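Long-range contacts in putative oxidoreductase (Bacteroides fragilis NCTC 9343, PDB 3EOF), which binds flavin mononucleotide and, as a member of the nitroreductase family, is probably an FMN-dependent oxidoreductase whose substrate is not established: residues S32-T37 against D109-V113; M38-Y44 against N105-T110; L43-T49 against V74-D80; Y97-F103 against L241-M247. The contacts are given in a common frame with arbitrary orientation. Residue numbers count along the deposited sequence, not the author numbering.

Contact 1: residues S32-T37 against D109-V113; sequences SFRAST and DTLLV. With FMN (flavin mononucleotide), chain D.
At the apolar centre, Val113, rotamer t, receives three neighbours from the end of helix 22-32 and the loop after it. Phe33 presents its ring edge, CD1 3.6 Å from Val113 CG1; its CA-to-CB bond points away, but chi1 m brings the ring back. Ala35 CB points toward the helix and sits 4.2 Å from both Val113 CG2 and Leu112 CB. Ser32 OG is 3.4 Å from Val113 CG1 while hydrogen-bonded to Leu29 O. A type I turn over Ser32-Ala35, closed by Ala35 N to Ser32 O at 2.9 Å, leads out of the helix; Ser36 and Thr37 then run extended past helical residues 109-113, with CA-CA 5.3 Å for Ser32-Val113 and 5.4 Å for Thr37-Asp109. Such a loop laid against a helix forms one wall of the nitroreductase-type FMN pocket, completed by residues of the second subunit, among them Arg9 and Arg171. Thr37 N donates to FMN O3' at 3.1 Å, and Leu112 CD2 comes within 3.1 Å of the flavin methyl C8M. Toward the polar edge a water lies 2.6 Å from both Ser36 O and Asp109 O. Thr37 OG1, chi1 t, donates a very short 2.4 Å hydrogen bond to Asp109 OD2.

Contact 2: residues M38-Y44 against N105-T110; sequences MGGMQLY and NAAMDT. With FMN (flavin mononucleotide), chain D.
One buried carboxylate holds two separate points of a loop: Asp109 OD1 accepts from Met38 N at 2.8 Å and Asp109 OD2 from Leu43 N at 2.9 Å, both nearly straight (166° and 172°). Asp109, with chi1 near -105° and chi2 28°, projects from helical residues 105-110 into the bend of segment 38-44. There Gly39 and Gly40 both adopt positive phi and Leu43 centres an inverse gamma turn. Leu43 lies over Ala106 (CA-CA 4.8 Å, CB-CB 3.8 Å) and Tyr44 over Thr110 (CA-CA 5.3 Å). Met38, present as selenomethionine with chi1 and chi2 t, extends until its SE is 3.3 Å from Asn105 CG. Tyr44, chi1 p, turns its ring edge to Asp109 CB, CD2 3.9 Å away, and Gln42 NE2 donates to Tyr44 OH at 2.8 Å. The loop lines the FMN pocket, Met38 N lying 3.7 Å from flavin C8. With Thr37 OG1 also donating to Asp109 OD2, a single carboxylate ties the FMN loop to the helix through neutral donors.

Contact 3: residues L43-T49 against V74-D80; sequences LYSVVVT and VLTFCAD
Strands 44-49 and 74-80 run antiparallel, their axes 4.5 Å apart at closest and 151° between directions. Hydrogen-bonded pairs Ser45-Cys78, Val47-Thr76 and Thr49-Val74 (CA-CA 5.0-5.1 Å) each close two backbone bonds, among them Ser45 N to Cys78 O at 2.8 Å, Val47 N to Thr76 O at 2.9 Å and Val74 N to Thr49 O at 3.0 Å. Alternating with them are the non-hydrogen-bonded pairs Tyr44-Ala79, Val46-Phe77 and Val48-Leu75. Asp80 N extends the register to Leu43 O at 2.8 Å. On one face Val46 CG1 covers a face of the Phe77 ring (chi1 m, chi2 90°), and Leu75 CD2 meets Val48 CG2 at 3.5 Å and Val46 CG1 at 4.0 Å; helices 22-32 and 100-123 pack here. The other face carries Ser45, Val47, Thr49, Val74, Thr76 and Cys78, where a water bridges Val47 O (2.9 Å), Thr49 OG1 (2.6 Å) and Thr76 OG1 (2.7 Å). Ser45 OG donates to Asp80 OD2 in a very short 2.5 Å bond. Strand 44-49 is outermost within its chain, yet a parallel strand of the second subunit continues the sheet. His179 and Tyr183 of that subunit hydrogen-bond to Ser45 OG and Asp80 OD2 respectively, which places this polar end in the subunit interface.

Contact 4: residues Y97-F103 against L241-M247; sequences YGNLMSF and LRRQGFM
Leu241, on the last turn of helix 227-243, reaches across with chi1 m and chi2 t: its CD2 sits 3.3 Å from the Phe103 ring centroid, 9° off the normal, in a CH-pi contact, and its CD1 is 4.2 Å from Leu100 CD1. Gln244 is the first residue to leave helical angles. Gly245, phi 74°, completes a Schellman motif in which Phe246 N bonds to Leu241 O at 2.8 Å and Gly245 N to Arg242 O at 2.9 Å. Gly245 O then comes 2.9 Å from Gly98 CA, where any CB would collide. Phe246, chi1 m, is nearest Gly98 in the register (CA-CA 4.3 Å); the edge of the Phe103 ring (chi1 t) points at its face, centroids 5.4 Å apart and planes at 60°. Met247 N lies 3.8 Å from Gly98 O. The facing chain makes an inverse gamma turn at Gly98 before helix 100-123 starts at its N-cap, Asn99, whose OD1 accepts from Ser102 N at 3.2 Å and whose ND2 is hydrogen-bonded to Gly96 O. The arrangement is thus a Schellman C-terminus docked on a capped helix N-terminus, joining the C-terminal tail to the central helix through an aromatic cluster that Phe152 of strand 151-160 extends.

Helix 100-123 threads contacts 1, 2 and 4: its start receives the C-terminal tail in contact 4, and farther along it supports the FMN loop in contacts 1 and 2, which share Asp109 and Thr110. Those two are buried and mix apolar packing with hydrogen bonds to one carboxylate. Contact 3, equally buried and nested along the chain inside the loops that contacts 1 and 2 close, is dominated by backbone bonding within the sheet; it shares Leu43 and Tyr44 with contact 2. Contact 4, about 19 Å from the chain centre and with partly exposed glycines, relies mainly on aromatic and aliphatic packing. All four also touch the second subunit.

Contact 1: residues S32-T37 against D109-V113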
# COMPACT_ATOMS: atom_id res chain seq x y z
N SER A 32 4.52 7.81 11.19
CA SER A 32 3.99 7.04 10.08
C SER A 32 2.60 6.48 10.41
O SER A 32 1.74 6.41 9.54
CB SER A 32 4.94 5.94 9.66
OG SER A 32 4.92 4.86 10.56
N PHE A 33 2.38 6.16 11.68
CA PHE A 33 1.12 5.54 12.10
C PHE A 33 -0.05 6.52 12.02
O PHE A 33 -1.18 6.10 12.15
CB PHE A 33 1.19 4.90 13.50
CG PHE A 33 2.29 3.89 13.69
CD1 PHE A 33 2.81 3.18 12.63
CD2 PHE A 33 2.77 3.62 14.97
CE1 PHE A 33 3.81 2.22 12.84
CE2 PHE A 33 3.75 2.72 15.17
CZ PHE A 33 4.29 2.01 14.10
N ARG A 34 0.23 7.79 11.77
CA ARG A 34 -0.80 8.78 11.47
C ARG A 34 -1.38 8.62 10.05
O ARG A 34 -2.29 9.34 9.70
CB ARG A 34 -0.28 10.22 11.69
CG ARG A 34 -0.18 10.58 13.15
CD ARG A 34 -1.57 10.69 13.62
NE ARG A 34 -1.73 10.84 15.05
CZ ARG A 34 -2.93 10.90 15.61
NH1 ARG A 34 -4.04 10.85 14.85
NH2 ARG A 34 -3.03 11.00 16.93
N ALA A 35 -0.84 7.70 9.25
CA ALA A 35 -1.36 7.37 7.91
C ALA A 35 -2.81 6.97 8.10
O ALA A 35 -3.23 6.50 9.19
CB ALA A 35 -0.55 6.19 7.28
N SER A 36 -3.60 7.15 7.04
CA SER A 36 -5.00 6.77 7.07
C SER A 36 -5.06 5.33 7.37
O SER A 36 -4.17 4.57 6.93
CB SER A 36 -5.66 7.05 5.74
OG SER A 36 -5.63 8.42 5.50
N THR A 37 -6.07 4.96 8.14
CA THR A 37 -6.28 3.57 8.52
C THR A 37 -7.78 3.28 8.55
O THR A 37 -8.53 4.09 9.03
CB THR A 37 -5.66 3.25 9.90
OG1 THR A 37 -6.17 2.00 10.34
CG2 THR A 37 -6.00 4.34 10.92
N ASP A 109 -3.68 -1.06 4.90
CA ASP A 109 -3.36 -0.21 6.07
C ASP A 109 -1.87 -0.19 6.26
O ASP A 109 -1.26 0.82 6.52
CB ASP A 109 -4.02 -0.73 7.37
CG ASP A 109 -5.25 0.08 7.82
OD1 ASP A 109 -5.97 0.69 6.98
OD2 ASP A 109 -5.50 0.04 9.08
N THR A 110 -1.30 -1.36 6.09
CA THR A 110 0.11 -1.60 6.31
C THR A 110 1.03 -0.94 5.31
O THR A 110 2.14 -0.55 5.67
CB THR A 110 0.36 -3.13 6.30
OG1 THR A 110 -0.53 -3.76 7.23
CG2 THR A 110 1.78 -3.48 6.67
N LEU A 111 0.60 -0.91 4.06
CA LEU A 111 1.39 -0.35 2.98
C LEU A 111 1.37 1.17 3.09
O LEU A 111 2.36 1.81 2.78
CB LEU A 111 0.89 -0.81 1.64
CG LEU A 111 1.29 -2.28 1.39
CD1 LEU A 111 0.42 -2.89 0.31
CD2 LEU A 111 2.72 -2.31 1.03
N LEU A 112 0.25 1.71 3.55
CA LEU A 112 0.14 3.19 3.78
C LEU A 112 1.10 3.66 4.84
O LEU A 112 1.74 4.69 4.69
CB LEU A 112 -1.29 3.53 4.16
CG LEU A 112 -2.26 3.88 3.03
CD1 LEU A 112 -2.12 3.17 1.71
CD2 LEU A 112 -3.65 3.74 3.56
N VAL A 113 1.18 2.91 5.94
CA VAL A 113 2.17 3.19 6.99
C VAL A 113 3.61 3.07 6.46
O VAL A 113 4.44 3.95 6.68
CB VAL A 113 2.00 2.23 8.22
CG1 VAL A 113 3.17 2.31 9.13
CG2 VAL A 113 0.74 2.53 8.95
N1 FMN D . -13.00 7.15 5.36
C2 FMN D . -14.34 7.29 4.98
O2 FMN D . -15.04 8.24 5.37
N3 FMN D . -14.93 6.33 4.18
C4 FMN D . -14.23 5.23 3.70
O4 FMN D . -14.70 4.71 2.66
C4A FMN D . -12.87 5.07 4.07
N5 FMN D . -12.11 3.97 3.63
C5A FMN D . -10.75 3.84 3.97
C6 FMN D . -10.01 2.74 3.51
C7 FMN D . -8.66 2.57 3.82
C7M FMN D . -7.79 1.92 2.76
C8 FMN D . -8.06 3.53 4.65
C8M FMN D . -6.57 3.59 4.68
C9 FMN D . -8.78 4.62 5.13
C9A FMN D . -10.14 4.81 4.80
N10 FMN D . -10.91 5.92 5.25
C10 FMN D . -12.26 6.04 4.91
C1' FMN D . -10.35 6.93 6.20
C2' FMN D . -10.29 6.31 7.59
O2' FMN D . -11.60 6.05 8.07
C3' FMN D . -9.48 7.25 8.50
O3' FMN D . -8.14 7.25 8.07
C4' FMN D . -9.57 6.90 9.98
O4' FMN D . -10.79 7.37 10.52
C5' FMN D . -8.46 7.57 10.77
O5' FMN D . -8.64 8.95 10.58
P FMN D . -7.45 9.98 10.16
O1P FMN D . -6.33 9.87 11.16
O2P FMN D . -8.02 11.39 10.25
O3P FMN D . -7.00 9.63 8.75
O HOH W 1 -2.75 2.58 7.77

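Contact 2: residues M38-Y44 against N105-T110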
# COMPACT_ATOMS: atom_id res chain seq x y z
N MSE A 38 -8.18 2.12 8.02
CA MSE A 38 -9.59 1.74 7.92
C MSE A 38 -10.20 1.67 9.27
O MSE A 38 -9.73 0.90 10.12
CB MSE A 38 -9.75 0.38 7.27
CG MSE A 38 -11.18 0.03 7.02
SE MSE A 38 -11.23 -1.80 6.28
CE MSE A 38 -11.63 -2.72 7.93
N GLY A 39 -11.27 2.43 9.43
CA GLY A 39 -12.00 2.54 10.68
C GLY A 39 -11.19 3.04 11.85
O GLY A 39 -11.65 2.99 12.98
N GLY A 40 -10.01 3.59 11.59
CA GLY A 40 -9.11 4.04 12.64
C GLY A 40 -8.57 2.86 13.42
O GLY A 40 -8.09 3.01 14.54
N MSE A 41 -8.58 1.69 12.79
CA MSE A 41 -8.27 0.44 13.45
C MSE A 41 -6.81 0.09 13.56
O MSE A 41 -6.46 -0.66 14.44
CB MSE A 41 -8.97 -0.69 12.74
CG MSE A 41 -10.47 -0.57 12.76
SE MSE A 41 -11.30 -1.72 11.49
CE MSE A 41 -11.41 -3.36 12.49
N GLN A 42 -5.99 0.63 12.67
CA GLN A 42 -4.55 0.36 12.62
C GLN A 42 -4.30 -1.11 12.48
O GLN A 42 -3.84 -1.75 13.41
CB GLN A 42 -3.81 0.90 13.85
CG GLN A 42 -3.98 2.36 14.00
CD GLN A 42 -3.12 2.92 15.08
OE1 GLN A 42 -3.61 3.18 16.18
NE2 GLN A 42 -1.84 3.15 14.77
N LEU A 43 -4.52 -1.62 11.29
CA LEU A 43 -4.41 -3.06 11.04
C LEU A 43 -3.03 -3.58 10.64
O LEU A 43 -2.86 -4.34 9.64
CB LEU A 43 -5.45 -3.42 9.98
CG LEU A 43 -6.89 -3.04 10.28
CD1 LEU A 43 -7.76 -3.15 9.00
CD2 LEU A 43 -7.43 -3.85 11.41
N TYR A 44 -2.05 -3.23 11.46
CA TYR A 44 -0.66 -3.54 11.19
C TYR A 44 0.15 -3.60 12.45
O TYR A 44 -0.24 -3.09 13.51
CB TYR A 44 -0.05 -2.42 10.30
CG TYR A 44 -0.38 -1.01 10.75
CD1 TYR A 44 0.36 -0.39 11.75
CD2 TYR A 44 -1.45 -0.30 10.22
CE1 TYR A 44 0.06 0.89 12.18
CE2 TYR A 44 -1.77 1.00 10.68
CZ TYR A 44 -0.98 1.58 11.64
OH TYR A 44 -1.23 2.85 12.09
N ASN A 105 -7.65 -5.54 3.34
CA ASN A 105 -7.85 -4.30 4.08
C ASN A 105 -6.67 -4.01 5.00
O ASN A 105 -6.24 -2.87 5.09
CB ASN A 105 -9.13 -4.33 4.95
CG ASN A 105 -10.43 -4.24 4.14
OD1 ASN A 105 -10.43 -3.65 3.06
ND2 ASN A 105 -11.56 -4.84 4.67
N ALA A 106 -6.14 -5.05 5.67
CA ALA A 106 -5.03 -4.89 6.61
C ALA A 106 -3.78 -4.55 5.83
O ALA A 106 -3.02 -3.67 6.25
CB ALA A 106 -4.81 -6.14 7.46
N ALA A 107 -3.57 -5.26 4.71
CA ALA A 107 -2.44 -5.03 3.80
C ALA A 107 -2.36 -3.57 3.38
O ALA A 107 -1.29 -2.96 3.35
CB ALA A 107 -2.56 -5.88 2.59
N MSE A 108 -3.49 -3.05 2.98
CA MSE A 108 -3.55 -1.65 2.59
C MSE A 108 -3.19 -0.76 3.71
O MSE A 108 -2.51 0.24 3.49
CB MSE A 108 -4.91 -1.27 2.05
CG MSE A 108 -5.22 -2.01 0.75
SE MSE A 108 -6.84 -1.34 -0.19
CE MSE A 108 -8.21 -1.88 1.07
N ASP A 109 -3.68 -1.06 4.90
CA ASP A 109 -3.36 -0.21 6.07
C ASP A 109 -1.87 -0.19 6.26
O ASP A 109 -1.26 0.82 6.52
CB ASP A 109 -4.02 -0.73 7.37
CG ASP A 109 -5.25 0.08 7.82
OD1 ASP A 109 -5.97 0.69 6.98
OD2 ASP A 109 -5.50 0.04 9.08
N THR A 110 -1.30 -1.36 6.09
CA THR A 110 0.11 -1.60 6.31
C THR A 110 1.03 -0.94 5.31
O THR A 110 2.14 -0.55 5.67
CB THR A 110 0.36 -3.13 6.30
OG1 THR A 110 -0.53 -3.76 7.23
CG2 THR A 110 1.78 -3.48 6.67
N1 FMN D . -13.00 7.15 5.36
C2 FMN D . -14.34 7.29 4.98
O2 FMN D . -15.04 8.24 5.37
N3 FMN D . -14.93 6.33 4.18
C4 FMN D . -14.23 5.23 3.70
O4 FMN D . -14.70 4.71 2.66
C4A FMN D . -12.87 5.07 4.07
N5 FMN D . -12.11 3.97 3.63
C5A FMN D . -10.75 3.84 3.97
C6 FMN D . -10.01 2.74 3.51
C7 FMN D . -8.66 2.57 3.82
C7M FMN D . -7.79 1.92 2.76
C8 FMN D . -8.06 3.53 4.65
C8M FMN D . -6.57 3.59 4.68
C9 FMN D . -8.78 4.62 5.13
C9A FMN D . -10.14 4.81 4.80
N10 FMN D . -10.91 5.92 5.25
C10 FMN D . -12.26 6.04 4.91
C1' FMN D . -10.35 6.93 6.20
C2' FMN D . -10.29 6.31 7.59
O2' FMN D . -11.60 6.05 8.07
C3' FMN D . -9.48 7.25 8.50
O3' FMN D . -8.14 7.25 8.07
C4' FMN D . -9.57 6.90 9.98
O4' FMN D . -10.79 7.37 10.52
C5' FMN D . -8.46 7.57 10.77
O5' FMN D . -8.64 8.95 10.58
P FMN D . -7.45 9.98 10.16
O1P FMN D . -6.33 9.87 11.16
O2P FMN D . -8.02 11.39 10.25
O3P FMN D . -7.00 9.63 8.75

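Contact 3: residues L43-T49 against V74-D80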
# COMPACT_ATOMS: atom_id res chain seq x y z
N LEU A 43 -4.52 -1.62 11.29
CA LEU A 43 -4.41 -3.06 11.04
C LEU A 43 -3.03 -3.58 10.64
O LEU A 43 -2.86 -4.34 9.64
CB LEU A 43 -5.45 -3.42 9.98
CG LEU A 43 -6.89 -3.04 10.28
CD1 LEU A 43 -7.76 -3.15 9.00
CD2 LEU A 43 -7.43 -3.85 11.41
N TYR A 44 -2.05 -3.23 11.46
CA TYR A 44 -0.66 -3.54 11.19
C TYR A 44 0.15 -3.60 12.45
O TYR A 44 -0.24 -3.09 13.51
CB TYR A 44 -0.05 -2.42 10.30
CG TYR A 44 -0.38 -1.01 10.75
CD1 TYR A 44 0.36 -0.39 11.75
CD2 TYR A 44 -1.45 -0.30 10.22
CE1 TYR A 44 0.06 0.89 12.18
CE2 TYR A 44 -1.77 1.00 10.68
CZ TYR A 44 -0.98 1.58 11.64
OH TYR A 44 -1.23 2.85 12.09
N SER A 45 1.29 -4.26 12.32
CA SER A 45 2.31 -4.30 13.33
C SER A 45 3.58 -4.16 12.54
O SER A 45 3.63 -4.48 11.37
CB SER A 45 2.32 -5.62 14.09
OG SER A 45 1.25 -5.64 15.01
N VAL A 46 4.60 -3.66 13.21
CA VAL A 46 5.92 -3.46 12.64
C VAL A 46 6.91 -4.20 13.53
O VAL A 46 7.08 -3.87 14.74
CB VAL A 46 6.31 -1.95 12.61
CG1 VAL A 46 7.70 -1.77 11.88
CG2 VAL A 46 5.20 -1.08 11.96
N VAL A 47 7.57 -5.21 12.96
CA VAL A 47 8.64 -5.86 13.66
C VAL A 47 9.93 -5.11 13.30
O VAL A 47 10.29 -4.97 12.12
CB VAL A 47 8.77 -7.35 13.32
CG1 VAL A 47 9.87 -7.93 14.14
CG2 VAL A 47 7.47 -8.06 13.62
N VAL A 48 10.61 -4.63 14.34
CA VAL A 48 11.89 -3.91 14.25
C VAL A 48 13.01 -4.90 14.57
O VAL A 48 13.07 -5.44 15.66
CB VAL A 48 11.95 -2.72 15.23
CG1 VAL A 48 13.33 -2.02 15.18
CG2 VAL A 48 10.77 -1.72 14.95
N THR A 49 13.85 -5.16 13.56
CA THR A 49 15.03 -6.01 13.61
C THR A 49 16.34 -5.20 13.57
O THR A 49 16.68 -4.59 12.58
CB THR A 49 14.98 -6.96 12.45
OG1 THR A 49 13.78 -7.74 12.58
CG2 THR A 49 16.23 -7.84 12.37
N VAL A 74 16.05 -3.14 10.02
CA VAL A 74 15.21 -3.87 9.06
C VAL A 74 13.83 -3.86 9.69
O VAL A 74 13.65 -4.28 10.84
CB VAL A 74 15.71 -5.32 8.81
CG1 VAL A 74 14.82 -6.04 7.80
CG2 VAL A 74 17.14 -5.27 8.34
N LEU A 75 12.86 -3.32 8.96
CA LEU A 75 11.49 -3.22 9.43
C LEU A 75 10.60 -4.07 8.60
O LEU A 75 10.57 -3.90 7.40
CB LEU A 75 10.98 -1.80 9.30
CG LEU A 75 11.70 -0.71 10.08
CD1 LEU A 75 11.07 0.61 9.68
CD2 LEU A 75 11.60 -0.94 11.61
N THR A 76 9.94 -5.04 9.25
CA THR A 76 8.96 -5.92 8.60
C THR A 76 7.58 -5.38 8.95
O THR A 76 7.15 -5.46 10.11
CB THR A 76 9.12 -7.38 9.04
OG1 THR A 76 10.46 -7.82 8.74
CG2 THR A 76 8.11 -8.29 8.33
N PHE A 77 6.93 -4.77 7.94
CA PHE A 77 5.55 -4.27 8.06
C PHE A 77 4.55 -5.41 7.85
O PHE A 77 4.44 -5.98 6.76
CB PHE A 77 5.33 -3.14 7.08
CG PHE A 77 6.18 -1.94 7.35
CD1 PHE A 77 7.44 -1.83 6.77
CD2 PHE A 77 5.73 -0.93 8.17
CE1 PHE A 77 8.22 -0.75 7.00
CE2 PHE A 77 6.50 0.15 8.41
CZ PHE A 77 7.78 0.24 7.82
N CYS A 78 3.80 -5.73 8.90
CA CYS A 78 2.83 -6.81 8.89
C CYS A 78 1.37 -6.38 8.96
O CYS A 78 1.01 -5.50 9.77
CB CYS A 78 3.09 -7.71 10.10
SG CYS A 78 4.76 -8.29 10.19
N ALA A 79 0.56 -6.99 8.09
CA ALA A 79 -0.89 -6.89 8.13
C ALA A 79 -1.23 -7.55 9.47
O ALA A 79 -0.71 -8.59 9.77
CB ALA A 79 -1.50 -7.67 6.96
N ASP A 80 -2.07 -6.94 10.29
CA ASP A 80 -2.36 -7.49 11.61
C ASP A 80 -3.80 -7.24 11.99
O ASP A 80 -4.20 -6.10 12.26
CB ASP A 80 -1.40 -6.86 12.63
CG ASP A 80 -1.52 -7.42 14.04
OD1 ASP A 80 -2.60 -7.86 14.43
OD2 ASP A 80 -0.51 -7.36 14.79
O HOH W 2 11.92 -7.05 10.88

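Contact 4: residues Y97-F103 against L241-M247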
# COMPACT_ATOMS: atom_id res chain seq x y z
N TYR A 97 -12.78 -11.60 10.66
CA TYR A 97 -11.69 -11.07 9.86
C TYR A 97 -10.70 -12.10 9.31
O TYR A 97 -9.71 -11.75 8.72
CB TYR A 97 -10.99 -9.99 10.66
CG TYR A 97 -12.00 -8.95 11.18
CD1 TYR A 97 -12.67 -8.12 10.30
CD2 TYR A 97 -12.25 -8.80 12.54
CE1 TYR A 97 -13.60 -7.15 10.76
CE2 TYR A 97 -13.18 -7.82 13.03
CZ TYR A 97 -13.87 -7.04 12.13
OH TYR A 97 -14.76 -6.08 12.57
N GLY A 98 -11.06 -13.37 9.42
CA GLY A 98 -10.22 -14.43 8.90
C GLY A 98 -10.62 -14.74 7.49
O GLY A 98 -10.94 -15.90 7.16
N ASN A 99 -10.53 -13.71 6.66
CA ASN A 99 -10.92 -13.81 5.26
C ASN A 99 -10.07 -12.90 4.37
O ASN A 99 -9.32 -12.07 4.85
CB ASN A 99 -12.41 -13.54 5.14
CG ASN A 99 -12.81 -12.35 5.90
OD1 ASN A 99 -12.45 -11.25 5.54
ND2 ASN A 99 -13.55 -12.56 6.99
N LEU A 100 -10.10 -13.17 3.07
CA LEU A 100 -9.26 -12.46 2.11
C LEU A 100 -9.51 -10.96 2.11
O LEU A 100 -8.57 -10.17 2.00
CB LEU A 100 -9.46 -13.04 0.72
CG LEU A 100 -8.64 -12.42 -0.41
CD1 LEU A 100 -7.16 -12.64 -0.14
CD2 LEU A 100 -9.07 -13.01 -1.75
N MSE A 101 -10.77 -10.57 2.18
CA MSE A 101 -11.14 -9.16 2.17
C MSE A 101 -10.45 -8.42 3.28
O MSE A 101 -9.92 -7.34 3.05
CB MSE A 101 -12.64 -9.00 2.36
CG MSE A 101 -13.12 -7.55 2.33
SE MSE A 101 -12.85 -6.63 0.54
CE MSE A 101 -13.84 -4.98 1.02
N SER A 102 -10.48 -9.01 4.47
CA SER A 102 -9.91 -8.42 5.67
C SER A 102 -8.40 -8.40 5.55
O SER A 102 -7.77 -7.45 5.98
CB SER A 102 -10.35 -9.19 6.92
OG SER A 102 -11.75 -9.08 7.11
N PHE A 103 -7.83 -9.46 4.96
CA PHE A 103 -6.40 -9.47 4.69
C PHE A 103 -6.00 -8.34 3.78
O PHE A 103 -5.02 -7.64 4.02
CB PHE A 103 -5.92 -10.82 4.05
CG PHE A 103 -4.55 -10.71 3.42
CD1 PHE A 103 -3.40 -10.62 4.21
CD2 PHE A 103 -4.43 -10.54 2.03
CE1 PHE A 103 -2.14 -10.43 3.63
CE2 PHE A 103 -3.17 -10.38 1.45
CZ PHE A 103 -2.02 -10.32 2.25
N LEU A 241 -1.58 -17.66 3.38
CA LEU A 241 -2.73 -16.89 3.86
C LEU A 241 -3.66 -17.83 4.64
O LEU A 241 -4.20 -17.47 5.69
CB LEU A 241 -3.47 -16.27 2.69
CG LEU A 241 -2.95 -14.97 2.08
CD1 LEU A 241 -3.63 -14.80 0.72
CD2 LEU A 241 -3.24 -13.82 3.00
N ARG A 242 -3.81 -19.07 4.15
CA ARG A 242 -4.64 -20.08 4.79
C ARG A 242 -4.07 -20.40 6.20
O ARG A 242 -4.77 -20.36 7.22
CB ARG A 242 -4.69 -21.33 3.90
CG ARG A 242 -5.48 -22.51 4.48
CD ARG A 242 -5.88 -23.57 3.39
NE ARG A 242 -6.43 -22.93 2.17
CZ ARG A 242 -5.86 -22.95 0.96
NH1 ARG A 242 -4.73 -23.63 0.71
NH2 ARG A 242 -6.47 -22.31 -0.05
N ARG A 243 -2.77 -20.65 6.21
CA ARG A 243 -2.03 -21.04 7.40
C ARG A 243 -2.15 -19.92 8.44
O ARG A 243 -2.23 -20.16 9.65
CB ARG A 243 -0.59 -21.29 6.97
CG ARG A 243 0.04 -22.50 7.57
CD ARG A 243 0.73 -23.35 6.48
NE ARG A 243 1.90 -22.70 5.87
CZ ARG A 243 2.54 -23.14 4.78
NH1 ARG A 243 2.12 -24.21 4.09
NH2 ARG A 243 3.60 -22.47 4.33
N GLN A 244 -2.19 -18.68 7.97
CA GLN A 244 -2.31 -17.53 8.89
C GLN A 244 -3.75 -17.10 9.20
O GLN A 244 -3.98 -16.04 9.83
CB GLN A 244 -1.55 -16.32 8.35
CG GLN A 244 -0.04 -16.51 8.26
CD GLN A 244 0.60 -17.02 9.54
OE1 GLN A 244 0.79 -18.22 9.72
NE2 GLN A 244 0.94 -16.13 10.41
N GLY A 245 -4.69 -17.91 8.75
CA GLY A 245 -6.09 -17.72 8.98
C GLY A 245 -6.79 -16.62 8.21
O GLY A 245 -7.85 -16.15 8.65
N PHE A 246 -6.22 -16.20 7.08
CA PHE A 246 -6.87 -15.18 6.28
C PHE A 246 -7.71 -15.79 5.18
O PHE A 246 -8.21 -15.09 4.31
CB PHE A 246 -5.88 -14.16 5.75
CG PHE A 246 -5.49 -13.14 6.75
CD1 PHE A 246 -6.43 -12.20 7.20
CD2 PHE A 246 -4.19 -13.05 7.22
CE1 PHE A 246 -6.06 -11.19 8.11
CE2 PHE A 246 -3.82 -12.06 8.08
CZ PHE A 246 -4.76 -11.12 8.54
N MSE A 247 -7.85 -17.08 5.22
CA MSE A 247 -8.78 -17.80 4.40
C MSE A 247 -8.86 -19.22 4.84
O MSE A 247 -7.99 -19.71 5.57
CB MSE A 247 -8.47 -17.73 2.93
CG MSE A 247 -7.04 -17.83 2.57
SE MSE A 247 -7.03 -17.27 0.72
CE MSE A 247 -7.62 -19.05 -0.06